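Local structure of probable arabinosyltransferase B (Mycobacterium tuberculosis H37Rv, 7BVF) at residues Y315-Y319 against P999-A1003; A357-C361 against G406-L410; Q497-T501 against S1086-S1090; G513-A517 against T588-W592. The protein transfers arabinose units at the mycobacterial membrane, polymerising them into the arabinan of cell-wall arabinogalactan, and is a target of the anti-tuberculosis drug ethambutol. Residues are numbered along the deposited sequence.

Contact 1 of 4, residues Y315-Y319 against P999-A1003; sequences YMSNY and PMLHA
Y319 reaches across to the extended loop 999-1003, its phenol passing the H1002 ring to meet M1000. With chi1 at 173° its OH comes 2.8 Å from M1000 O, a weak hydrogen bond from tyrosine to backbone; the same OH lies 3.4 Å from M1000 CG and 4.3 Å from P999 CB, while Y319 CD1 is 4.0 Å from H1002 CD2. N318 (-85/-40) and then Y319, with its positive phi (74/-8), turn the chain after the mostly extended Y315-S317. H1002, chi1 66° (p), points toward 315-319 and brings its imidazole edge to two hydroxyls: S317 OG is 3.5 Å from H1002 NE2, a weak hydrogen bond in which either may donate, and Y315 OH is 3.8 Å from H1002 CE1. Y315 OH has its stronger partner in G324 O, so it meets the histidine by packing. The backbones stay apart, CA to CA 9.0 Å for Y319 and H1002 and 9.8 Å for Y315 and A1003, and their end-to-end directions differ by 123°; side chains of 315-319 span the gap, meeting the H1002 ring and M1000 carbonyl. This buried loop-to-loop seam joins the GT-C membrane part to the C-terminal domain, with the Y319 side chain about 10 Å from bound ethambutol. Segment 315-319 follows helix 300-308, on which N318 and P999 rest through M306 and R308; 999-1003 runs between strands 984-986 and 1012-1015.

Contact 2 of 4, residues A357-C361 against G406-L410; sequences AGLVC and GIIAL
Two helical turns, A357-C361 of helix 353-369 and G406-L410 of helix 405-425, run side by side in the same direction, their local axes 9.4 Å apart at closest approach and crossing at +24°. The register sets A357 against I407 (CA to CA 6.1 Å) and C361 against L410 (6.0 Å), four residues on in one helix and three in the other. Apolar packing dominates. L410, chi1 164° (t) and chi2 69° (p), points toward helix 353-369 and fits among A357, V360 and C361: L410 CD2 is 4.3 Å from A357 CB, L410 CD1 3.8 Å from V360 CG1, and L410 CB 3.6 Å from C361 SG. I407 starts out away from the partner helix, but with both chi angles at m it brings CD1 to 3.7 Å from A357 CB. Contacts to backbone come next: the small A357 lets its CB settle 3.5 Å from G406 O. No hydrogen bond crosses the interface; along the helices C361 N bonds A357 O at 2.9 Å, while L410 N makes only a weak 3.3 Å bond to I407 O. V360 is exposed, whereas A357 and C361 are buried. Such near-parallel packing through small and branched apolar residues is characteristic of membrane helix bundles, here the GT-C one, and segment 406-410 falls in a predicted transmembrane span.

Contact 3 of 4, residues Q497-T501 against S1086-S1090; sequences QTLST and SGLWS
This contact is a helix N-terminus docked against a loop: the N-cap and first turn of helix 499-511, in the GT-C membrane part, meet the loop that follows strand 1080-1084. That strand, in the C-terminal part of the chain, adds an edge to the four-stranded antiparallel sheet of the N-terminal region, so the seam brings distant parts of the chain together. The backbones come close, T498 CA to G1087 CA 5.5 Å and S500 CA to L1088 CA 5.3 Å. T498 (phi/psi -121/-171) is the N-cap residue; within the turn T501 OG1 donates a weak hydrogen bond to T498 OG1 at 3.4 Å. G1087 (-90/3) and L1088 (-134/6) curve the loop so that G1087 O faces the helix start, 3.7 Å from L499 CB and 4.3 Å from T498 CB. Apolar contact is modest: L499 (chi1 t, chi2 p) sets CD2 at 4.0 Å from L1088 CD2, and both leucines also touch L46. T498 rests on V49 and W1089 on Q51, both of strand 49-56, and the W1089 ring makes a cation-pi contact with R1085. Across the two segments the polar link is made by S500, which points toward the loop with chi1 at 44° (p) and donates from S500 OG to W1089 O at 3.1 Å.

Contact 4 of 4, residues G513-A517 against T588-W592; sequences GPSQA and TPTKW. With DSL (mono-trans, octa-cis decaprenyl-phosphate), chain F.
One carbonyl, P589 O, takes two approaches from the facing loop: Q516 N donates a hydrogen bond to it at 2.7 Å (148° at the hydrogen), and S515 CA makes a CA-H...O contact with it at 3.2 Å. The backbones nearly touch, with S515 CA 4.4 Å from P589 CA, and both loops are irregular, S515 extended (-136/95) and P589 turned (-65/-33). T590 CG2 packs 3.4 Å from P514 O. K591, m-m-t-m, folds back so that NZ gives T588 O a very short 2.5 Å hydrogen bond and lies 3.9 Å from Q516 CB. Together the loops wall the decaprenyl-phosphate site: P589 CB is 3.4 Å from DSL C45 and S515 CB 3.8 Å from DSL C46, while T590 OG1 donates to phosphate oxygen O60 at 3.0 Å, an oxygen less surely placed; R403 also binds this lipid. Segment 513-517 links helices 499-511 and 522-526, R524 of the latter bonding T588 OG1; segment 588-592 joins helices 570-584 and 603-613.

Contact 1 is wholly buried, contacts 2, 3 and 4 only in part. Contacts 1 and 3 both join the GT-C part to the C-terminal part, and touch each other, Y315 CB lying 3.7 Å from Q497 NE2; contacts 2 and 4 stay within the GT-C part, nearest atoms about 9 Å apart. Helix 499-511 links contact 3, at its start, to contact 4, in the loop after it. Chemistry follows place: helix-to-helix contact 2 is apolar, whereas each loop contact has one hydrogen bond to a backbone carbonyl, weak from a tyrosine in contact 1, which adds a weak serine-histidine bond, from a serine in contact 3, from an amide in contact 4, where lipid adds a third partner.

Contact 1 of 4, residues Y315-Y319 against P999-A1003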
loop_
_atom_site.group_PDB
_atom_site.type_symbol
_atom_site.label_atom_id
_atom_site.label_comp_id
_atom_site.label_asym_id
_atom_site.label_seq_id
_atom_site.Cartn_x
_atom_site.Cartn_y
_atom_site.Cartn_z
ATOM N N TYR A 315 11.885 14.480 34.967
ATOM C CA TYR A 315 11.066 13.312 34.678
ATOM C C TYR A 315 11.421 12.824 33.284
ATOM O O TYR A 315 11.985 13.564 32.475
ATOM C CB TYR A 315 9.569 13.625 34.792
ATOM C CG TYR A 315 9.014 14.518 33.706
ATOM C CD1 TYR A 315 9.197 15.887 33.746
ATOM C CD2 TYR A 315 8.290 13.991 32.655
ATOM C CE1 TYR A 315 8.691 16.697 32.763
ATOM C CE2 TYR A 315 7.782 14.796 31.670
ATOM C CZ TYR A 315 7.986 16.145 31.729
ATOM O OH TYR A 315 7.474 16.946 30.742
ATOM N N MET A 316 11.092 11.566 33.014
ATOM C CA MET A 316 11.416 10.942 31.736
ATOM C C MET A 316 10.362 11.349 30.719
ATOM O O MET A 316 9.301 10.730 30.624
ATOM C CB MET A 316 11.497 9.428 31.884
ATOM C CG MET A 316 11.784 8.677 30.595
ATOM S SD MET A 316 13.342 9.137 29.823
ATOM C CE MET A 316 14.474 8.907 31.184
ATOM N N SER A 317 10.651 12.394 29.954
ATOM C CA SER A 317 9.741 12.885 28.934
ATOM C C SER A 317 10.045 12.233 27.595
ATOM O O SER A 317 11.078 11.591 27.406
ATOM C CB SER A 317 9.844 14.401 28.808
ATOM O OG SER A 317 11.195 14.817 28.843
ATOM N N ASN A 318 9.124 12.402 26.651
ATOM C CA ASN A 318 9.378 11.922 25.301
ATOM C C ASN A 318 10.165 12.944 24.491
ATOM O O ASN A 318 11.041 12.575 23.704
ATOM C CB ASN A 318 8.061 11.583 24.614
ATOM C CG ASN A 318 8.263 10.812 23.339
ATOM O OD1 ASN A 318 9.385 10.589 22.905
ATOM N ND2 ASN A 318 7.176 10.385 22.735
ATOM N N TYR A 319 9.837 14.226 24.648
ATOM C CA TYR A 319 10.649 15.339 24.171
ATOM C C TYR A 319 10.589 15.514 22.658
ATOM O O TYR A 319 11.057 16.527 22.136
ATOM C CB TYR A 319 12.101 15.158 24.636
ATOM C CG TYR A 319 13.079 16.160 24.079
ATOM C CD1 TYR A 319 13.075 17.476 24.504
ATOM C CD2 TYR A 319 14.003 15.788 23.122
ATOM C CE1 TYR A 319 13.966 18.389 23.995
ATOM C CE2 TYR A 319 14.892 16.693 22.607
ATOM C CZ TYR A 319 14.872 17.989 23.045
ATOM O OH TYR A 319 15.767 18.890 22.524
ATOM N N PRO A 999 22.007 19.098 23.191
ATOM C CA PRO A 999 20.638 19.413 22.771
ATOM C C PRO A 999 20.001 20.443 23.691
ATOM O O PRO A 999 20.526 20.787 24.751
ATOM C CB PRO A 999 19.928 18.064 22.873
ATOM C CG PRO A 999 20.613 17.399 24.002
ATOM C CD PRO A 999 22.066 17.807 23.898
ATOM N N MET A 1000 18.843 20.943 23.275
ATOM C CA MET A 1000 18.153 21.977 24.029
ATOM C C MET A 1000 17.239 21.348 25.073
ATOM O O MET A 1000 16.584 20.336 24.818
ATOM C CB MET A 1000 17.360 22.895 23.097
ATOM C CG MET A 1000 16.211 22.241 22.374
ATOM S SD MET A 1000 14.963 23.460 21.946
ATOM C CE MET A 1000 13.571 22.412 21.560
ATOM N N LEU A 1001 17.213 21.953 26.255
ATOM C CA LEU A 1001 16.562 21.395 27.429
ATOM C C LEU A 1001 15.275 22.145 27.740
ATOM O O LEU A 1001 14.954 23.163 27.129
ATOM C CB LEU A 1001 17.507 21.446 28.634
ATOM C CG LEU A 1001 18.948 20.996 28.393
ATOM C CD1 LEU A 1001 19.866 21.572 29.449
ATOM C CD2 LEU A 1001 19.041 19.489 28.387
ATOM N N HIS A 1002 14.532 21.618 28.711
ATOM C CA HIS A 1002 13.340 22.275 29.228
ATOM C C HIS A 1002 13.210 21.941 30.704
ATOM O O HIS A 1002 13.510 20.822 31.123
ATOM C CB HIS A 1002 12.081 21.860 28.462
ATOM C CG HIS A 1002 11.712 20.420 28.626
ATOM N ND1 HIS A 1002 10.777 19.993 29.544
ATOM C CD2 HIS A 1002 12.131 19.312 27.974
ATOM C CE1 HIS A 1002 10.645 18.682 29.456
ATOM N NE2 HIS A 1002 11.456 18.244 28.512
ATOM N N ALA A 1003 12.785 22.925 31.499
ATOM C CA ALA A 1003 12.780 22.771 32.951
ATOM C C ALA A 1003 11.375 22.795 33.537
ATOM O O ALA A 1003 10.979 21.829 34.193
ATOM C CB ALA A 1003 13.659 23.848 33.584
#

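Contact 2 of 4, residues A357-C361 against G406-L410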
loop_
_atom_site.group_PDB
_atom_site.type_symbol
_atom_site.label_atom_id
_atom_site.label_comp_id
_atom_site.label_asym_id
_atom_site.label_seq_id
_atom_site.Cartn_x
_atom_site.Cartn_y
_atom_site.Cartn_z
ATOM N N ALA A 357 23.458 -8.611 27.761
ATOM C CA ALA A 357 22.230 -9.375 27.587
ATOM C C ALA A 357 22.426 -10.526 26.612
ATOM O O ALA A 357 21.968 -11.640 26.868
ATOM C CB ALA A 357 21.105 -8.458 27.116
ATOM N N GLY A 358 23.114 -10.285 25.496
ATOM C CA GLY A 358 23.347 -11.358 24.543
ATOM C C GLY A 358 24.267 -12.432 25.088
ATOM O O GLY A 358 24.049 -13.628 24.860
ATOM N N LEU A 359 25.302 -12.026 25.824
ATOM C CA LEU A 359 26.194 -13.015 26.422
ATOM C C LEU A 359 25.458 -13.878 27.441
ATOM O O LEU A 359 25.630 -15.103 27.472
ATOM C CB LEU A 359 27.393 -12.321 27.060
ATOM C CG LEU A 359 28.367 -11.660 26.087
ATOM C CD1 LEU A 359 29.578 -11.145 26.828
ATOM C CD2 LEU A 359 28.782 -12.631 25.009
ATOM N N VAL A 360 24.616 -13.263 28.275
ATOM C CA VAL A 360 23.861 -14.041 29.250
ATOM C C VAL A 360 22.816 -14.914 28.563
ATOM O O VAL A 360 22.535 -16.025 29.022
ATOM C CB VAL A 360 23.230 -13.109 30.297
ATOM C CG1 VAL A 360 22.357 -13.890 31.250
ATOM C CG2 VAL A 360 24.314 -12.388 31.068
ATOM N N CYS A 361 22.233 -14.445 27.457
ATOM C CA CYS A 361 21.299 -15.284 26.711
ATOM C C CYS A 361 21.981 -16.531 26.177
ATOM O O CYS A 361 21.419 -17.627 26.252
ATOM C CB CYS A 361 20.664 -14.502 25.563
ATOM S SG CYS A 361 19.470 -13.253 26.059
ATOM N N GLY A 406 16.594 -6.421 23.200
ATOM C CA GLY A 406 17.555 -7.387 23.696
ATOM C C GLY A 406 17.446 -7.664 25.178
ATOM O O GLY A 406 17.946 -8.692 25.643
ATOM N N ILE A 407 16.817 -6.768 25.932
ATOM C CA ILE A 407 16.562 -7.017 27.345
ATOM C C ILE A 407 15.242 -7.752 27.542
ATOM O O ILE A 407 15.120 -8.581 28.450
ATOM C CB ILE A 407 16.583 -5.694 28.125
ATOM C CG1 ILE A 407 17.864 -4.919 27.818
ATOM C CG2 ILE A 407 16.478 -5.946 29.612
ATOM C CD1 ILE A 407 19.105 -5.565 28.367
ATOM N N ILE A 408 14.249 -7.471 26.700
ATOM C CA ILE A 408 13.001 -8.221 26.745
ATOM C C ILE A 408 13.236 -9.669 26.335
ATOM O O ILE A 408 12.643 -10.591 26.905
ATOM C CB ILE A 408 11.944 -7.537 25.863
ATOM C CG1 ILE A 408 11.598 -6.162 26.431
ATOM C CG2 ILE A 408 10.701 -8.386 25.765
ATOM C CD1 ILE A 408 10.647 -5.374 25.580
ATOM N N ALA A 409 14.118 -9.898 25.360
ATOM C CA ALA A 409 14.426 -11.261 24.942
ATOM C C ALA A 409 15.144 -12.056 26.022
ATOM O O ALA A 409 15.090 -13.288 26.001
ATOM C CB ALA A 409 15.268 -11.248 23.669
ATOM N N LEU A 410 15.820 -11.391 26.955
ATOM C CA LEU A 410 16.464 -12.072 28.070
ATOM C C LEU A 410 15.508 -12.278 29.237
ATOM O O LEU A 410 15.540 -13.329 29.890
ATOM C CB LEU A 410 17.688 -11.283 28.533
ATOM C CG LEU A 410 18.258 -11.621 29.909
ATOM C CD1 LEU A 410 18.895 -12.993 29.896
ATOM C CD2 LEU A 410 19.256 -10.570 30.347
#

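Contact 3 of 4, residues Q497-T501 against S1086-S1090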
loop_
_atom_site.group_PDB
_atom_site.type_symbol
_atom_site.label_atom_id
_atom_site.label_comp_id
_atom_site.label_asym_id
_atom_site.label_seq_id
_atom_site.Cartn_x
_atom_site.Cartn_y
_atom_site.Cartn_z
ATOM N N GLN A 497 5.449 9.481 38.975
ATOM C CA GLN A 497 4.163 9.994 38.536
ATOM C C GLN A 497 3.043 9.509 39.452
ATOM O O GLN A 497 3.266 8.809 40.442
ATOM C CB GLN A 497 3.896 9.589 37.090
ATOM C CG GLN A 497 4.940 10.071 36.093
ATOM C CD GLN A 497 5.140 11.575 36.107
ATOM O OE1 GLN A 497 4.234 12.332 36.438
ATOM N NE2 GLN A 497 6.339 12.012 35.749
ATOM N N THR A 498 1.819 9.896 39.115
ATOM C CA THR A 498 0.611 9.516 39.833
ATOM C C THR A 498 -0.325 8.785 38.874
ATOM O O THR A 498 0.050 8.435 37.754
ATOM C CB THR A 498 -0.062 10.740 40.454
ATOM O OG1 THR A 498 -0.353 11.696 39.431
ATOM C CG2 THR A 498 0.846 11.380 41.476
ATOM N N LEU A 499 -1.554 8.542 39.325
ATOM C CA LEU A 499 -2.522 7.833 38.496
ATOM C C LEU A 499 -3.122 8.745 37.434
ATOM O O LEU A 499 -3.213 8.369 36.259
ATOM C CB LEU A 499 -3.622 7.238 39.373
ATOM C CG LEU A 499 -4.658 6.367 38.668
ATOM C CD1 LEU A 499 -4.022 5.094 38.151
ATOM C CD2 LEU A 499 -5.800 6.053 39.609
ATOM N N SER A 500 -3.542 9.947 37.833
ATOM C CA SER A 500 -4.144 10.878 36.886
ATOM C C SER A 500 -3.167 11.257 35.785
ATOM O O SER A 500 -3.558 11.426 34.624
ATOM C CB SER A 500 -4.622 12.121 37.624
ATOM O OG SER A 500 -3.640 12.548 38.547
ATOM N N THR A 501 -1.888 11.393 36.129
ATOM C CA THR A 501 -0.881 11.748 35.138
ATOM C C THR A 501 -0.690 10.636 34.113
ATOM O O THR A 501 -0.614 10.902 32.907
ATOM C CB THR A 501 0.433 12.064 35.840
ATOM O OG1 THR A 501 0.328 13.329 36.502
ATOM C CG2 THR A 501 1.554 12.106 34.852
ATOM N N SER A 1086 -2.674 15.614 45.137
ATOM C CA SER A 1086 -3.055 14.270 45.542
ATOM C C SER A 1086 -2.832 13.306 44.387
ATOM O O SER A 1086 -2.223 13.671 43.379
ATOM C CB SER A 1086 -4.511 14.236 45.998
ATOM O OG SER A 1086 -4.925 12.910 46.262
ATOM N N GLY A 1087 -3.315 12.080 44.519
ATOM C CA GLY A 1087 -3.136 11.094 43.480
ATOM C C GLY A 1087 -4.223 11.061 42.434
ATOM O O GLY A 1087 -4.172 10.216 41.536
ATOM N N LEU A 1088 -5.209 11.955 42.518
ATOM C CA LEU A 1088 -6.298 12.001 41.556
ATOM C C LEU A 1088 -6.609 13.405 41.056
ATOM O O LEU A 1088 -7.580 13.574 40.314
ATOM C CB LEU A 1088 -7.570 11.391 42.160
ATOM C CG LEU A 1088 -7.548 9.882 42.394
ATOM C CD1 LEU A 1088 -8.544 9.499 43.469
ATOM C CD2 LEU A 1088 -7.841 9.138 41.105
ATOM N N TRP A 1089 -5.822 14.406 41.434
ATOM C CA TRP A 1089 -6.068 15.775 41.010
ATOM C C TRP A 1089 -5.583 15.989 39.583
ATOM O O TRP A 1089 -4.553 15.448 39.176
ATOM C CB TRP A 1089 -5.367 16.751 41.956
ATOM C CG TRP A 1089 -5.256 18.147 41.433
ATOM C CD1 TRP A 1089 -6.125 19.173 41.650
ATOM C CD2 TRP A 1089 -4.207 18.677 40.614
ATOM N NE1 TRP A 1089 -5.689 20.306 41.011
ATOM C CE2 TRP A 1089 -4.513 20.027 40.368
ATOM C CE3 TRP A 1089 -3.044 18.139 40.061
ATOM C CZ2 TRP A 1089 -3.699 20.843 39.595
ATOM C CZ3 TRP A 1089 -2.238 18.950 39.292
ATOM C CH2 TRP A 1089 -2.568 20.287 39.068
ATOM N N SER A 1090 -6.336 16.786 38.821
ATOM C CA SER A 1090 -5.971 17.140 37.458
ATOM C C SER A 1090 -6.555 18.505 37.138
ATOM O O SER A 1090 -7.719 18.764 37.476
ATOM C CB SER A 1090 -6.474 16.115 36.443
ATOM O OG SER A 1090 -7.866 16.259 36.235
#

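Contact 4 of 4, residues G513-A517 against T588-W592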
loop_
_atom_site.group_PDB
_atom_site.type_symbol
_atom_site.label_atom_id
_atom_site.label_comp_id
_atom_site.label_asym_id
_atom_site.label_seq_id
_atom_site.Cartn_x
_atom_site.Cartn_y
_atom_site.Cartn_z
ATOM N N GLY A 513 -1.114 9.672 18.635
ATOM C CA GLY A 513 -0.037 8.925 18.036
ATOM C C GLY A 513 -0.483 7.737 17.222
ATOM O O GLY A 513 -1.664 7.382 17.184
ATOM N N PRO A 514 0.465 7.098 16.545
ATOM C CA PRO A 514 0.141 5.883 15.791
ATOM C C PRO A 514 -0.161 4.721 16.717
ATOM O O PRO A 514 0.743 4.169 17.351
ATOM C CB PRO A 514 1.407 5.635 14.965
ATOM C CG PRO A 514 2.491 6.289 15.739
ATOM C CD PRO A 514 1.879 7.481 16.406
ATOM N N SER A 515 -1.434 4.347 16.809
ATOM C CA SER A 515 -1.869 3.264 17.688
ATOM C C SER A 515 -2.840 2.398 16.896
ATOM O O SER A 515 -4.037 2.693 16.838
ATOM C CB SER A 515 -2.509 3.806 18.958
ATOM O OG SER A 515 -3.888 4.051 18.758
ATOM N N GLN A 516 -2.323 1.336 16.290
ATOM C CA GLN A 516 -3.130 0.485 15.438
ATOM C C GLN A 516 -3.985 -0.465 16.271
ATOM O O GLN A 516 -3.743 -0.684 17.460
ATOM C CB GLN A 516 -2.240 -0.310 14.484
ATOM C CG GLN A 516 -1.854 0.443 13.227
ATOM C CD GLN A 516 -0.466 1.033 13.310
ATOM O OE1 GLN A 516 0.228 0.874 14.312
ATOM N NE2 GLN A 516 -0.052 1.719 12.254
ATOM N N ALA A 517 -5.000 -1.028 15.623
ATOM C CA ALA A 517 -5.893 -1.984 16.256
ATOM C C ALA A 517 -5.368 -3.402 16.070
ATOM O O ALA A 517 -4.478 -3.663 15.260
ATOM C CB ALA A 517 -7.302 -1.850 15.688
ATOM N N THR A 588 -0.447 -4.950 20.381
ATOM C CA THR A 588 0.490 -3.882 20.670
ATOM C C THR A 588 0.113 -2.637 19.876
ATOM O O THR A 588 -0.374 -2.742 18.747
ATOM C CB THR A 588 1.934 -4.283 20.341
ATOM O OG1 THR A 588 1.998 -4.809 19.012
ATOM C CG2 THR A 588 2.428 -5.330 21.316
ATOM N N PRO A 589 0.316 -1.446 20.443
ATOM C CA PRO A 589 -0.141 -0.229 19.758
ATOM C C PRO A 589 0.565 0.040 18.444
ATOM O O PRO A 589 -0.054 0.582 17.521
ATOM C CB PRO A 589 0.147 0.875 20.784
ATOM C CG PRO A 589 0.258 0.172 22.090
ATOM C CD PRO A 589 0.853 -1.156 21.781
ATOM N N THR A 590 1.837 -0.318 18.323
ATOM C CA THR A 590 2.627 -0.018 17.139
ATOM C C THR A 590 3.099 -1.308 16.489
ATOM O O THR A 590 3.573 -2.220 17.172
ATOM C CB THR A 590 3.829 0.851 17.491
ATOM O OG1 THR A 590 4.630 0.178 18.469
ATOM C CG2 THR A 590 3.371 2.180 18.058
ATOM N N LYS A 591 2.975 -1.376 15.168
ATOM C CA LYS A 591 3.338 -2.559 14.397
ATOM C C LYS A 591 4.577 -2.225 13.573
ATOM O O LYS A 591 4.488 -1.855 12.404
ATOM C CB LYS A 591 2.168 -3.004 13.505
ATOM C CG LYS A 591 0.812 -3.023 14.190
ATOM C CD LYS A 591 0.653 -4.252 15.056
ATOM C CE LYS A 591 -0.778 -4.446 15.507
ATOM N NZ LYS A 591 -1.182 -3.443 16.515
ATOM N N TRP A 592 5.743 -2.375 14.188
ATOM C CA TRP A 592 7.013 -2.152 13.516
ATOM C C TRP A 592 7.701 -3.478 13.226
ATOM O O TRP A 592 7.356 -4.522 13.780
ATOM C CB TRP A 592 7.947 -1.277 14.357
ATOM C CG TRP A 592 7.385 0.034 14.790
ATOM C CD1 TRP A 592 7.324 0.509 16.063
ATOM C CD2 TRP A 592 6.831 1.056 13.954
ATOM N NE1 TRP A 592 6.753 1.755 16.078
ATOM C CE2 TRP A 592 6.442 2.114 14.795
ATOM C CE3 TRP A 592 6.619 1.175 12.579
ATOM C CZ2 TRP A 592 5.853 3.274 14.306
ATOM C CZ3 TRP A 592 6.035 2.326 12.097
ATOM C CH2 TRP A 592 5.660 3.362 12.958
HETATM C C15 DSL F . 2.338 -11.633 36.343
HETATM C C16 DSL F . 1.679 -10.263 36.511
HETATM C C17 DSL F . 1.874 -9.553 35.194
HETATM C C18 DSL F . 2.350 -10.387 34.027
HETATM C C19 DSL F . 1.655 -8.256 34.980
HETATM C C20 DSL F . 1.193 -7.158 35.951
HETATM C C21 DSL F . 1.926 -5.877 35.484
HETATM C C22 DSL F . 1.188 -4.672 36.027
HETATM C C23 DSL F . 0.177 -5.015 37.106
HETATM C C24 DSL F . 1.391 -3.396 35.589
HETATM C C25 DSL F . 2.422 -2.940 34.503
HETATM C C26 DSL F . 1.944 -1.856 33.488
HETATM C C27 DSL F . 0.767 -2.393 32.657
HETATM C C28 DSL F . -0.360 -3.140 33.348
HETATM C C29 DSL F . 0.708 -2.243 31.338
HETATM C C30 DSL F . -0.430 -2.777 30.433
HETATM C C31 DSL F . 0.165 -2.901 28.995
HETATM C C32 DSL F . -0.632 -3.768 28.044
HETATM C C33 DSL F . -1.302 -4.959 28.666
HETATM C C34 DSL F . -0.766 -3.526 26.742
HETATM C C35 DSL F . -0.110 -2.309 26.112
HETATM C C36 DSL F . -1.139 -1.219 25.726
HETATM C C37 DSL F . -1.161 0.036 26.613
HETATM C C38 DSL F . -1.717 0.011 28.018
HETATM C C39 DSL F . -0.727 1.202 26.196
HETATM C C40 DSL F . -0.812 2.342 27.204
HETATM C C41 DSL F . -0.644 3.752 26.625
HETATM C C42 DSL F . -0.174 3.592 25.222
HETATM C C43 DSL F . 1.285 3.282 25.026
HETATM C C44 DSL F . -0.991 3.691 24.236
HETATM C C45 DSL F . -0.311 3.419 22.935
HETATM C C46 DSL F . -0.254 4.545 21.938
HETATM C C47 DSL F . 1.206 4.664 21.590
HETATM C C48 DSL F . 1.644 4.816 20.147
HETATM C C49 DSL F . 2.011 4.609 22.625
HETATM C C50 DSL F . 3.505 4.717 22.592
HETATM C C51 DSL F . 4.046 3.373 22.232
HETATM C C52 DSL F . 5.097 3.193 23.276
HETATM C C53 DSL F . 4.650 3.414 24.706
HETATM C C54 DSL F . 6.319 2.873 22.921
HETATM C C55 DSL F . 6.618 2.706 21.436
HETATM O O56 DSL F . 7.356 1.573 21.112
HETATM P P57 DSL F . 8.065 1.627 19.684
HETATM O O58 DSL F . 8.147 3.020 19.323
HETATM O O59 DSL F . 9.446 1.143 19.634
HETATM O O60 DSL F . 7.382 1.273 18.445
#